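Local coordinates for protein halogenase (Chondromyces crocatus, PDB 3E1T) that acts as an FAD-dependent halogenase and probably introduces chlorine during the biosynthesis of chondrochloren, at residues L22-A27 against E122-D127; A60-T65 against D115-N120; V190-Y195 against A250-Y255; L211-Q216 against D257-I262; S292-G297 against S339-F344. One frame throughout, in Å; residues are numbered along the deposited sequence.

Contact 1. Residues L22-A27 against E122-D127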
# COMPACT_ATOMS: atom_id res chain seq x y z
N LEU A 22 -9.96 -10.50 3.79
CA LEU A 22 -10.21 -11.75 3.06
C LEU A 22 -10.90 -12.80 3.95
O LEU A 22 -11.89 -13.39 3.55
CB LEU A 22 -8.91 -12.33 2.51
CG LEU A 22 -8.92 -13.78 2.02
CD1 LEU A 22 -9.95 -14.04 0.93
CD2 LEU A 22 -7.56 -14.16 1.53
N ALA A 23 -10.36 -13.04 5.14
CA ALA A 23 -10.97 -14.00 6.07
C ALA A 23 -12.44 -13.66 6.32
O ALA A 23 -13.31 -14.51 6.13
CB ALA A 23 -10.18 -14.03 7.37
N SER A 24 -12.73 -12.41 6.69
CA SER A 24 -14.11 -11.97 6.92
C SER A 24 -15.03 -12.26 5.74
O SER A 24 -16.12 -12.78 5.94
CB SER A 24 -14.17 -10.48 7.27
OG SER A 24 -13.40 -10.21 8.42
N PHE A 25 -14.60 -11.92 4.53
CA PHE A 25 -15.44 -12.03 3.33
C PHE A 25 -15.80 -13.46 2.92
O PHE A 25 -16.82 -13.70 2.27
CB PHE A 25 -14.77 -11.34 2.12
CG PHE A 25 -14.93 -9.84 2.08
CD1 PHE A 25 -16.04 -9.21 2.64
CD2 PHE A 25 -13.97 -9.06 1.45
CE1 PHE A 25 -16.18 -7.82 2.59
CE2 PHE A 25 -14.11 -7.67 1.40
CZ PHE A 25 -15.22 -7.05 1.96
N VAL A 26 -14.93 -14.41 3.24
CA VAL A 26 -15.21 -15.80 2.91
C VAL A 26 -16.09 -16.42 4.01
O VAL A 26 -17.04 -17.15 3.71
CB VAL A 26 -13.91 -16.63 2.67
CG1 VAL A 26 -14.25 -18.12 2.44
CG2 VAL A 26 -13.13 -16.09 1.47
N ALA A 27 -15.79 -16.12 5.27
CA ALA A 27 -16.59 -16.58 6.41
C ALA A 27 -18.02 -16.06 6.34
O ALA A 27 -18.96 -16.78 6.69
CB ALA A 27 -15.93 -16.19 7.71
N GLU A 122 -13.41 -12.26 13.73
CA GLU A 122 -13.91 -13.22 14.71
C GLU A 122 -15.43 -13.24 14.70
O GLU A 122 -16.04 -14.27 14.44
CB GLU A 122 -13.39 -12.88 16.10
CG GLU A 122 -11.90 -13.09 16.23
CD GLU A 122 -11.33 -12.52 17.50
OE1 GLU A 122 -11.93 -11.58 18.07
OE2 GLU A 122 -10.25 -13.01 17.91
N ARG A 123 -16.02 -12.06 14.94
CA ARG A 123 -17.46 -11.86 14.93
C ARG A 123 -18.13 -12.25 13.61
O ARG A 123 -19.33 -12.53 13.59
CB ARG A 123 -17.79 -10.39 15.24
CG ARG A 123 -17.25 -9.90 16.59
CD ARG A 123 -17.90 -8.58 16.98
NE ARG A 123 -17.70 -7.53 15.98
CZ ARG A 123 -16.80 -6.55 16.06
NH1 ARG A 123 -16.00 -6.46 17.12
NH2 ARG A 123 -16.71 -5.65 15.09
N LYS A 124 -17.38 -12.26 12.52
CA LYS A 124 -17.93 -12.70 11.23
C LYS A 124 -17.85 -14.21 11.09
O LYS A 124 -18.39 -14.79 10.14
CB LYS A 124 -17.23 -12.00 10.05
CG LYS A 124 -17.63 -10.55 9.86
CD LYS A 124 -19.09 -10.40 9.45
CE LYS A 124 -19.49 -8.94 9.33
NZ LYS A 124 -20.96 -8.80 9.16
N GLY A 125 -17.17 -14.83 12.05
CA GLY A 125 -17.09 -16.29 12.11
C GLY A 125 -15.72 -16.87 11.81
O GLY A 125 -15.60 -18.08 11.57
N VAL A 126 -14.69 -16.02 11.80
CA VAL A 126 -13.34 -16.47 11.46
C VAL A 126 -12.65 -17.01 12.70
O VAL A 126 -12.70 -16.39 13.76
CB VAL A 126 -12.46 -15.34 10.82
CG1 VAL A 126 -11.05 -15.84 10.58
CG2 VAL A 126 -13.08 -14.83 9.52
N ASP A 127 -12.00 -18.16 12.53
CA ASP A 127 -11.18 -18.76 13.57
C ASP A 127 -9.81 -18.07 13.59
O ASP A 127 -8.86 -18.56 12.97
CB ASP A 127 -11.03 -20.26 13.27
CG ASP A 127 -10.46 -21.06 14.43
OD1 ASP A 127 -9.79 -20.49 15.32
OD2 ASP A 127 -10.67 -22.29 14.44
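The methyl CG2 of Val126 sits over one face of the flat peptide group that joins Ala23 to Ser24, 3.4 Å from Ala23 O and 3.7 Å from Ser24 N. The carbonyl oxygen under it keeps its regular helical bond, taken from Ala27 N at 3.1 Å. One turn apart on the helix, the methyls of Ala23 and Ala27 flank this spot: Val126 CG2 lies 3.7 Å from Ala23 CB and 3.6 Å from Ala27 CB. CG1, anti to the backbone N (chi1 176°), also packs on the Ala23 methyl. A little further along, Ala27 CB meets Lys124 O at 3.7 Å, while the stem of Lys124 passes beside Ser24.

The valine comes this close because helix 110-123 closes in a Schellman motif. Gly125, at a phi of 111°, turns the chain, and Gly125 N bonds back to Glu122 O at 2.7 Å. The chain then runs into strand 127-129, an edge of the parallel Rossmann-type sheet, whose neighbouring Val33 also packs on Ala23, Ala27 and Val126. Ser24 OG bonds to Ser20 O and to Ser121 OG. The join between the dinucleotide-fold helix 17-27 and the turn is thus dispersive: small alanines let a branched side chain approach the helix backbone itself, while Ser24 nearby supplies a polar link to Ser121 of the other helix.

Contact 2. Residues A60-T65 against D115-N120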
# COMPACT_ATOMS: atom_id res chain seq x y z
N ALA A 60 -17.58 -0.73 4.62
CA ALA A 60 -19.04 -0.77 4.62
C ALA A 60 -19.52 -2.20 4.35
O ALA A 60 -20.43 -2.69 5.02
CB ALA A 60 -19.60 0.18 3.57
N MET A 61 -18.90 -2.84 3.35
CA MET A 61 -19.17 -4.24 3.02
C MET A 61 -18.85 -5.17 4.19
O MET A 61 -19.52 -6.19 4.39
CB MET A 61 -18.35 -4.65 1.78
CG MET A 61 -18.89 -5.89 1.08
SD MET A 61 -19.82 -5.60 -0.45
CE MET A 61 -20.62 -4.01 -0.18
N LEU A 62 -17.82 -4.82 4.97
CA LEU A 62 -17.47 -5.56 6.18
C LEU A 62 -18.39 -5.24 7.36
O LEU A 62 -18.36 -5.93 8.38
CB LEU A 62 -16.01 -5.29 6.57
CG LEU A 62 -14.89 -5.75 5.63
CD1 LEU A 62 -13.60 -5.02 5.96
CD2 LEU A 62 -14.68 -7.27 5.69
N GLY A 63 -19.19 -4.19 7.22
CA GLY A 63 -20.10 -3.74 8.28
C GLY A 63 -19.39 -3.05 9.43
O GLY A 63 -19.69 -3.31 10.60
N LEU A 64 -18.45 -2.16 9.11
CA LEU A 64 -17.70 -1.45 10.14
C LEU A 64 -17.92 0.06 10.15
O LEU A 64 -17.30 0.77 10.94
CB LEU A 64 -16.19 -1.76 10.03
CG LEU A 64 -15.70 -3.11 10.53
CD1 LEU A 64 -14.21 -3.24 10.31
CD2 LEU A 64 -16.04 -3.32 12.01
N THR A 65 -18.81 0.55 9.28
CA THR A 65 -19.09 1.98 9.17
C THR A 65 -19.23 2.65 10.54
O THR A 65 -18.49 3.57 10.87
CB THR A 65 -20.36 2.25 8.33
OG1 THR A 65 -20.27 1.55 7.08
CG2 THR A 65 -20.52 3.73 8.06
N ASP A 115 -6.45 -4.12 14.75
CA ASP A 115 -7.12 -4.80 15.88
C ASP A 115 -8.63 -4.75 15.70
O ASP A 115 -9.31 -5.77 15.75
CB ASP A 115 -6.71 -4.18 17.22
CG ASP A 115 -7.21 -4.99 18.42
OD1 ASP A 115 -7.06 -6.23 18.42
OD2 ASP A 115 -7.73 -4.37 19.37
N MET A 116 -9.15 -3.55 15.46
CA MET A 116 -10.56 -3.36 15.14
C MET A 116 -11.00 -4.30 14.01
O MET A 116 -12.03 -4.97 14.13
CB MET A 116 -10.81 -1.89 14.79
CG MET A 116 -12.18 -1.59 14.23
SD MET A 116 -12.51 0.18 14.06
CE MET A 116 -13.75 0.06 12.77
N LEU A 117 -10.22 -4.37 12.94
CA LEU A 117 -10.50 -5.25 11.81
C LEU A 117 -10.45 -6.74 12.14
O LEU A 117 -11.24 -7.52 11.61
CB LEU A 117 -9.53 -4.97 10.64
CG LEU A 117 -9.63 -3.67 9.83
CD1 LEU A 117 -8.47 -3.57 8.84
CD2 LEU A 117 -10.95 -3.53 9.10
N LEU A 118 -9.49 -7.14 12.98
CA LEU A 118 -9.31 -8.57 13.30
C LEU A 118 -10.42 -9.06 14.23
O LEU A 118 -10.91 -10.18 14.08
CB LEU A 118 -7.93 -8.86 13.90
CG LEU A 118 -7.45 -10.33 13.88
CD1 LEU A 118 -7.40 -10.95 12.48
CD2 LEU A 118 -6.11 -10.47 14.54
N ARG A 119 -10.81 -8.21 15.17
CA ARG A 119 -11.96 -8.47 16.04
C ARG A 119 -13.24 -8.69 15.21
O ARG A 119 -14.04 -9.58 15.53
CB ARG A 119 -12.14 -7.32 17.04
CG ARG A 119 -11.46 -7.52 18.40
CD ARG A 119 -9.96 -7.75 18.32
NE ARG A 119 -9.62 -9.14 17.99
CZ ARG A 119 -8.39 -9.64 18.00
NH1 ARG A 119 -7.35 -8.88 18.32
NH2 ARG A 119 -8.19 -10.91 17.68
N ASN A 120 -13.40 -7.91 14.14
CA ASN A 120 -14.56 -8.03 13.25
C ASN A 120 -14.55 -9.35 12.50
O ASN A 120 -15.62 -9.89 12.18
CB ASN A 120 -14.60 -6.87 12.25
CG ASN A 120 -15.86 -6.88 11.37
OD1 ASN A 120 -16.98 -6.92 11.87
ND2 ASN A 120 -15.66 -6.82 10.05
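Leu64 and Asn120 are the residues whose CA atoms come nearest, 7.9 Å, between the end of helix 52-61 and the flank of helix 110-123. The first of these helices finishes in a Schellman motif: Gly63 leaves the helical path with a positive phi of 74°, and Gly63 N bonds back to Ala60 O. That turn swings Leu64 toward the second helix, where it becomes the main apolar plug. Leu64 and Asn120 reach toward each other tip to tip, with Leu64 CD2 3.6 Å from Asn120 CG. Leu117, by contrast, crosses Leu64 at about a right angle, and the pair is tight, Leu64 CD1 standing 3.5 Å from Leu117 CD2. The extended chain of Met116 brings CE to 4.1 Å from Leu64 CB.

Leu62 shares the join. Its side chain also touches Ser24 and Phe25 of helix 17-27, so it joins the two, and its CD1 is in looser contact with Leu117 CD2 at 4.4 Å. These packed leucines stay clear of the cofactor, the side chain of Leu117 being about 8 Å from FAD. One polar bond spans the two segments. Asn120, its CG anti to the backbone N, gives ND2 to Leu62 O at 3.3 Å, and the donor stands 37° out of the carbonyl plane.

Contact 3. Residues V190-Y195 against A250-Y255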
# COMPACT_ATOMS: atom_id res chain seq x y z
N VAL A 190 14.25 4.75 0.65
CA VAL A 190 14.13 4.30 2.02
C VAL A 190 13.31 5.33 2.80
O VAL A 190 13.49 6.54 2.62
CB VAL A 190 15.51 4.09 2.68
CG1 VAL A 190 16.31 3.05 1.92
CG2 VAL A 190 16.28 5.40 2.72
N ALA A 191 12.38 4.85 3.62
CA ALA A 191 11.62 5.75 4.50
C ALA A 191 12.19 5.68 5.92
O ALA A 191 12.54 4.61 6.41
CB ALA A 191 10.17 5.39 4.50
N LEU A 192 12.29 6.84 6.55
CA LEU A 192 12.79 6.97 7.92
C LEU A 192 11.74 7.75 8.67
O LEU A 192 11.46 8.89 8.30
CB LEU A 192 14.11 7.74 7.91
CG LEU A 192 14.83 7.95 9.24
CD1 LEU A 192 15.28 6.61 9.85
CD2 LEU A 192 16.02 8.85 9.02
N TYR A 193 11.13 7.15 9.68
CA TYR A 193 9.95 7.77 10.29
C TYR A 193 9.84 7.65 11.81
O TYR A 193 10.26 6.66 12.40
CB TYR A 193 8.67 7.27 9.62
CG TYR A 193 8.31 5.84 9.93
CD1 TYR A 193 7.47 5.53 11.00
CD2 TYR A 193 8.79 4.78 9.14
CE1 TYR A 193 7.13 4.23 11.30
CE2 TYR A 193 8.46 3.45 9.43
CZ TYR A 193 7.62 3.20 10.52
OH TYR A 193 7.25 1.91 10.86
N GLY A 194 9.27 8.69 12.42
CA GLY A 194 8.96 8.69 13.85
C GLY A 194 7.63 9.35 14.16
O GLY A 194 6.82 9.61 13.26
N TYR A 195 7.40 9.62 15.44
CA TYR A 195 6.15 10.23 15.88
C TYR A 195 6.39 11.43 16.77
O TYR A 195 7.28 11.42 17.62
CB TYR A 195 5.27 9.20 16.57
CG TYR A 195 4.85 8.09 15.64
CD1 TYR A 195 3.65 8.17 14.95
CD2 TYR A 195 5.67 6.98 15.43
CE1 TYR A 195 3.26 7.15 14.09
CE2 TYR A 195 5.29 5.97 14.55
CZ TYR A 195 4.09 6.06 13.89
OH TYR A 195 3.70 5.07 13.04
N ALA A 250 19.35 11.45 14.57
CA ALA A 250 20.10 12.61 14.08
C ALA A 250 19.88 12.83 12.58
O ALA A 250 19.85 13.97 12.12
CB ALA A 250 21.58 12.46 14.39
N ALA A 251 19.74 11.74 11.83
CA ALA A 251 19.45 11.79 10.40
C ALA A 251 18.09 12.41 10.11
O ALA A 251 17.97 13.27 9.24
CB ALA A 251 19.53 10.40 9.79
N LEU A 252 17.07 11.98 10.84
CA LEU A 252 15.72 12.48 10.61
C LEU A 252 15.60 13.94 11.06
O LEU A 252 15.03 14.76 10.34
CB LEU A 252 14.67 11.61 11.30
CG LEU A 252 13.18 11.93 11.12
CD1 LEU A 252 12.72 11.82 9.66
CD2 LEU A 252 12.35 11.02 12.02
N LEU A 253 16.16 14.25 12.23
CA LEU A 253 16.13 15.61 12.77
C LEU A 253 16.77 16.59 11.80
O LEU A 253 16.21 17.66 11.54
CB LEU A 253 16.81 15.66 14.15
CG LEU A 253 15.90 15.77 15.38
CD1 LEU A 253 14.45 15.29 15.15
CD2 LEU A 253 16.51 15.06 16.58
N ARG A 254 17.93 16.22 11.25
CA ARG A 254 18.59 17.01 10.22
C ARG A 254 17.78 17.13 8.92
O ARG A 254 17.82 18.17 8.28
CB ARG A 254 20.00 16.49 9.94
CG ARG A 254 20.79 17.37 8.98
CD ARG A 254 20.67 18.85 9.37
NE ARG A 254 21.30 19.75 8.41
CZ ARG A 254 22.40 20.46 8.65
NH1 ARG A 254 23.00 20.37 9.84
NH2 ARG A 254 22.90 21.25 7.71
N TYR A 255 17.07 16.07 8.54
CA TYR A 255 16.19 16.13 7.37
C TYR A 255 15.02 17.08 7.63
O TYR A 255 14.61 17.82 6.73
CB TYR A 255 15.66 14.75 6.98
CG TYR A 255 16.64 13.87 6.23
CD1 TYR A 255 17.40 14.37 5.17
CD2 TYR A 255 16.77 12.52 6.56
CE1 TYR A 255 18.28 13.55 4.47
CE2 TYR A 255 17.66 11.70 5.87
CZ TYR A 255 18.41 12.22 4.83
OH TYR A 255 19.27 11.39 4.16
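Leu192 and Leu252 both hold CG anti to the backbone N, with chi1 of -178° and -177°, which points CG of each toward the other segment; the two side chains lie alongside one another, running opposite ways. Leu192 CD2 reaches the surface of the helix: it lies 3.8 Å from Leu252 CB and equally near Leu252 N, and the methyl of Ala251 meets it at 3.9 Å. The edge of the Tyr255 ring comes up to the same methyl, with Tyr255 CD2 4.5 Å away. Leu252 answers by touching backbone: its CD1 sits 3.5 Å from Leu192 O, and its CD2 lies 3.9 Å from Gly194 N.

The pairing is that of a helix laid across a sheet strand. The segment axes approach to 8.9 Å and run at 89° to each other, so the helix touches the strand over a short length centred on one leucine from each. Strand 189-197 belongs to the large mixed sheet, and Leu252 packs also on Ala234 of strand 229-237 and Phe220 of strand 218-224. Ala191, in this same strand, touches FAD, and the Tyr193 side chain lies about 5 Å from the cofactor. The contact rests on van der Waals packing of methyls against side chains and backbone atoms, which holds helix 248-257 to a strand that also borders the FAD pocket.

Contact 4. Residues L211-Q216 against D257-I262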
# COMPACT_ATOMS: atom_id res chain seq x y z
N LEU A 211 -0.30 15.90 4.70
CA LEU A 211 0.62 16.81 4.04
C LEU A 211 1.85 16.03 3.56
O LEU A 211 2.45 15.27 4.33
CB LEU A 211 1.06 17.91 5.02
CG LEU A 211 2.25 18.80 4.63
CD1 LEU A 211 1.88 19.80 3.53
CD2 LEU A 211 2.80 19.53 5.86
N SER A 212 2.21 16.20 2.29
CA SER A 212 3.44 15.64 1.74
C SER A 212 4.25 16.77 1.13
O SER A 212 3.71 17.60 0.38
CB SER A 212 3.16 14.58 0.68
OG SER A 212 2.19 13.64 1.13
N ALA A 213 5.54 16.80 1.45
CA ALA A 213 6.39 17.92 1.07
C ALA A 213 7.77 17.50 0.55
O ALA A 213 8.57 16.88 1.26
CB ALA A 213 6.53 18.89 2.27
N ALA A 214 8.04 17.85 -0.70
CA ALA A 214 9.33 17.61 -1.33
C ALA A 214 10.40 18.58 -0.83
O ALA A 214 10.12 19.76 -0.57
CB ALA A 214 9.19 17.72 -2.84
N PHE A 215 11.62 18.07 -0.65
CA PHE A 215 12.79 18.91 -0.36
C PHE A 215 13.98 18.38 -1.17
O PHE A 215 13.78 17.57 -2.08
CB PHE A 215 13.08 18.99 1.14
CG PHE A 215 13.59 17.72 1.76
CD1 PHE A 215 14.89 17.65 2.26
CD2 PHE A 215 12.77 16.60 1.87
CE1 PHE A 215 15.37 16.50 2.86
CE2 PHE A 215 13.24 15.42 2.47
CZ PHE A 215 14.54 15.37 2.96
N GLN A 216 15.20 18.83 -0.87
CA GLN A 216 16.30 18.55 -1.79
C GLN A 216 16.66 17.07 -1.89
O GLN A 216 17.13 16.61 -2.93
CB GLN A 216 17.56 19.37 -1.48
CG GLN A 216 18.51 19.39 -2.66
CD GLN A 216 19.70 20.28 -2.47
OE1 GLN A 216 19.96 21.15 -3.30
NE2 GLN A 216 20.46 20.06 -1.38
N ASP A 257 14.95 19.73 9.62
CA ASP A 257 15.50 21.09 9.51
C ASP A 257 15.62 21.58 8.07
O ASP A 257 15.54 22.78 7.81
CB ASP A 257 16.86 21.17 10.20
CG ASP A 257 16.77 21.15 11.72
OD1 ASP A 257 15.64 21.09 12.27
OD2 ASP A 257 17.84 21.20 12.37
N ARG A 258 15.79 20.65 7.14
CA ARG A 258 16.04 21.00 5.73
C ARG A 258 14.77 21.09 4.89
O ARG A 258 14.82 21.33 3.68
CB ARG A 258 17.02 20.01 5.11
CG ARG A 258 18.43 20.09 5.67
CD ARG A 258 19.29 19.03 5.03
NE ARG A 258 19.33 19.20 3.58
CZ ARG A 258 19.66 18.25 2.71
NH1 ARG A 258 19.98 17.02 3.12
NH2 ARG A 258 19.67 18.53 1.41
N CYS A 259 13.62 20.90 5.53
CA CYS A 259 12.34 21.03 4.85
C CYS A 259 11.47 22.08 5.54
O CYS A 259 10.80 21.77 6.53
CB CYS A 259 11.62 19.67 4.80
SG CYS A 259 10.04 19.71 3.93
N PRO A 260 11.51 23.33 5.05
CA PRO A 260 10.80 24.47 5.67
C PRO A 260 9.43 24.18 6.32
O PRO A 260 9.28 24.39 7.53
CB PRO A 260 10.68 25.46 4.52
CG PRO A 260 11.96 25.27 3.78
CD PRO A 260 12.28 23.78 3.87
N ILE A 261 8.46 23.69 5.54
CA ILE A 261 7.13 23.43 6.10
C ILE A 261 7.15 22.43 7.26
O ILE A 261 6.44 22.62 8.26
CB ILE A 261 6.06 23.04 5.03
CG1 ILE A 261 4.68 22.87 5.68
CG2 ILE A 261 6.47 21.78 4.26
CD1 ILE A 261 3.50 23.09 4.74
N ILE A 262 7.97 21.39 7.14
CA ILE A 262 8.07 20.38 8.20
C ILE A 262 8.80 20.96 9.41
O ILE A 262 8.40 20.70 10.55
CB ILE A 262 8.77 19.08 7.70
CG1 ILE A 262 8.05 18.47 6.49
CG2 ILE A 262 8.94 18.07 8.85
CD1 ILE A 262 6.54 18.18 6.67
O HOH W 1 15.96 21.22 1.08
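Apolar contacts between Leu211, Ala213 and Ile261 carry the first part of this join. Leu211 and Ile261 meet tip to tip, with Leu211 CD2 3.8 Å from Ile261 CD1. The other branch of the isoleucine, CG2, lies between the backbone N and the carbonyl carbon and comes to 3.5 Å from Ala213 CB. Ile262 adds its CD1 at 4.1 Å from Leu211 CD2. An alanine in place of Ile261 would probably leave a gap between strand and helix, with the methyls of Leu211 and the CB of Ala213 without their nearest partner across the contact.

A sulfur-aromatic contact follows toward the strand end. Cys259, at the N-cap position of helix 260-266, places SG 5.4 Å from the centroid of the Phe215 ring, obliquely at 46° off the ring normal, while the same sulfur touches Ala213 CB at 4.0 Å. Phe215 CB packs on Cys259 CB as well, and its ring also meets that of Phe220 in the adjoining strand 218-224.

The polar part lies where the strand ends. A water takes the N-H of Gln216 N at 3.2 Å and donates to Arg258 O at 2.8 Å, so it bridges two backbones while sitting at the edge of the Phe215 ring. Beyond the two segments, Arg258 sends NH1 to Asp217 in a salt bridge. The chemistry therefore changes along strand 210-215: aliphatic packing at Leu211 and Ala213, sulfur and ring at Phe215, and finally a water that links the backbones as the strand gives way to its turn.

Contact 5. Residues S292-G297 against S339-F344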
# COMPACT_ATOMS: atom_id res chain seq x y z
N SER A 292 4.00 -13.76 -10.17
CA SER A 292 2.70 -14.43 -10.13
C SER A 292 2.04 -14.15 -8.80
O SER A 292 2.72 -14.04 -7.78
CB SER A 292 2.86 -15.94 -10.31
OG SER A 292 1.58 -16.57 -10.43
N PHE A 293 0.71 -14.01 -8.82
CA PHE A 293 -0.08 -13.79 -7.59
C PHE A 293 -0.85 -15.03 -7.12
O PHE A 293 -1.46 -15.01 -6.05
CB PHE A 293 -1.07 -12.62 -7.75
CG PHE A 293 -0.42 -11.28 -8.02
CD1 PHE A 293 0.89 -11.01 -7.63
CD2 PHE A 293 -1.15 -10.26 -8.63
CE1 PHE A 293 1.48 -9.75 -7.88
CE2 PHE A 293 -0.56 -9.02 -8.89
CZ PHE A 293 0.75 -8.77 -8.50
N TRP A 294 -0.82 -16.10 -7.92
CA TRP A 294 -1.42 -17.38 -7.51
C TRP A 294 -0.75 -18.57 -8.22
O TRP A 294 -0.09 -18.41 -9.25
CB TRP A 294 -2.92 -17.38 -7.79
CG TRP A 294 -3.26 -17.51 -9.23
CD1 TRP A 294 -3.15 -16.54 -10.19
CD2 TRP A 294 -3.76 -18.68 -9.89
NE1 TRP A 294 -3.55 -17.04 -11.40
CE2 TRP A 294 -3.93 -18.35 -11.25
CE3 TRP A 294 -4.09 -19.97 -9.47
CZ2 TRP A 294 -4.42 -19.26 -12.20
CZ3 TRP A 294 -4.58 -20.88 -10.41
CH2 TRP A 294 -4.73 -20.52 -11.75
N LYS A 295 -0.92 -19.77 -7.68
CA LYS A 295 -0.43 -20.95 -8.42
C LYS A 295 -1.47 -22.06 -8.57
O LYS A 295 -2.07 -22.21 -9.65
CB LYS A 295 0.93 -21.44 -7.91
CG LYS A 295 0.96 -21.88 -6.46
CD LYS A 295 2.20 -22.73 -6.15
CE LYS A 295 2.52 -23.72 -7.27
NZ LYS A 295 3.41 -24.86 -6.84
N ASN A 296 -1.68 -22.84 -7.52
CA ASN A 296 -2.72 -23.86 -7.48
C ASN A 296 -2.98 -24.06 -6.01
O ASN A 296 -2.14 -24.61 -5.30
CB ASN A 296 -2.28 -25.18 -8.14
CG ASN A 296 -2.82 -25.35 -9.57
OD1 ASN A 296 -3.68 -24.59 -10.04
ND2 ASN A 296 -2.31 -26.36 -10.26
N GLY A 297 -4.12 -23.54 -5.56
CA GLY A 297 -4.48 -23.56 -4.15
C GLY A 297 -3.85 -22.48 -3.29
O GLY A 297 -4.10 -22.42 -2.09
N SER A 339 -14.40 -21.97 -12.65
CA SER A 339 -13.24 -22.81 -12.39
C SER A 339 -12.21 -22.01 -11.62
O SER A 339 -12.24 -20.77 -11.63
CB SER A 339 -12.63 -23.31 -13.70
OG SER A 339 -12.11 -22.23 -14.45
N GLU A 340 -11.29 -22.71 -10.95
CA GLU A 340 -10.21 -22.04 -10.23
C GLU A 340 -9.39 -21.14 -11.16
O GLU A 340 -9.07 -20.00 -10.80
CB GLU A 340 -9.33 -23.05 -9.50
CG GLU A 340 -9.97 -23.56 -8.20
CD GLU A 340 -9.02 -24.35 -7.32
OE1 GLU A 340 -7.81 -24.42 -7.64
OE2 GLU A 340 -9.49 -24.89 -6.30
N GLN A 341 -9.09 -21.62 -12.36
CA GLN A 341 -8.32 -20.84 -13.32
C GLN A 341 -9.01 -19.53 -13.71
O GLN A 341 -8.38 -18.48 -13.68
CB GLN A 341 -7.93 -21.64 -14.55
CG GLN A 341 -6.87 -20.96 -15.39
CD GLN A 341 -6.05 -21.93 -16.19
OE1 GLN A 341 -6.45 -22.35 -17.28
NE2 GLN A 341 -4.87 -22.29 -15.67
N ARG A 342 -10.29 -19.60 -14.08
CA ARG A 342 -11.04 -18.40 -14.48
C ARG A 342 -11.09 -17.37 -13.36
O ARG A 342 -10.89 -16.18 -13.60
CB ARG A 342 -12.45 -18.73 -14.99
CG ARG A 342 -13.26 -17.49 -15.35
CD ARG A 342 -14.48 -17.77 -16.22
NE ARG A 342 -14.86 -16.57 -16.99
CZ ARG A 342 -15.99 -16.42 -17.68
NH1 ARG A 342 -16.90 -17.39 -17.73
NH2 ARG A 342 -16.21 -15.28 -18.33
N CYS A 343 -11.34 -17.83 -12.14
CA CYS A 343 -11.50 -16.93 -11.00
C CYS A 343 -10.19 -16.30 -10.49
O CYS A 343 -10.16 -15.12 -10.14
CB CYS A 343 -12.26 -17.63 -9.87
SG CYS A 343 -14.03 -17.76 -10.23
N PHE A 344 -9.11 -17.09 -10.46
CA PHE A 344 -7.84 -16.57 -9.99
C PHE A 344 -7.08 -15.80 -11.08
O PHE A 344 -6.29 -14.90 -10.78
CB PHE A 344 -7.00 -17.67 -9.35
CG PHE A 344 -7.48 -18.07 -7.97
CD1 PHE A 344 -6.93 -17.48 -6.84
CD2 PHE A 344 -8.49 -19.02 -7.81
CE1 PHE A 344 -7.36 -17.84 -5.55
CE2 PHE A 344 -8.94 -19.39 -6.55
CZ PHE A 344 -8.37 -18.80 -5.40
O HOH W 2 -5.88 -22.47 -7.28
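Trp294 offers one face of its indole to Phe344, and the part of Phe344 that covers it is CB rather than the ring. That carbon makes a CH-pi contact, 3.6 Å from the centroid of the five-membered ring and 19° off its normal; the nearest atom is Trp294 CD2, 3.4 Å from Phe344 CB. The two rings themselves stand oblique, their planes 31° apart. Trp294 holds CG between the backbone N and the carbonyl carbon (chi1 74°), and the six-membered ring reaches Gln341, CH2 lying 3.9 Å from Gln341 CA. An alanine here would probably leave Phe344 CB without its aromatic platform and open a gap beside the first turn of helix 340-368.

The loop leads into strand 298-300, an outermost strand of the parallel five-stranded sheet, so the contact sets the start of the helix against that approach. Ser292 OG donates to Trp294 O at 2.8 Å. A water accepts from Gly297 N at 2.7 Å and donates to Glu340 OE1 at 2.8 Å. Direct contact is thus apolar and pi in character, while one water links loop backbone to a carboxylate anchored by Arg143 and Arg162.

In the fold
From the N terminus, contact 1 closes a long loop from helix 17-27 to the turn after helix 110-123. Contact 2 closes a shorter loop wholly within it; both use helix 110-123 and touch through Phe25, Ser24 and Lys124 against Leu62 and Met61, tying helices around the Rossmann-type sheet. Contacts 3 and 4 come later and cross, their segments alternating along the chain, so that two successive helices, 248-257 and 260-266, settle on the large mixed sheet; they meet where Tyr255 packs on Phe215. Contact 5 closes last, in series, binding the loop before strand 298-300 to the start of helix 340-368, with its centre about 44 Å from that of contact 4.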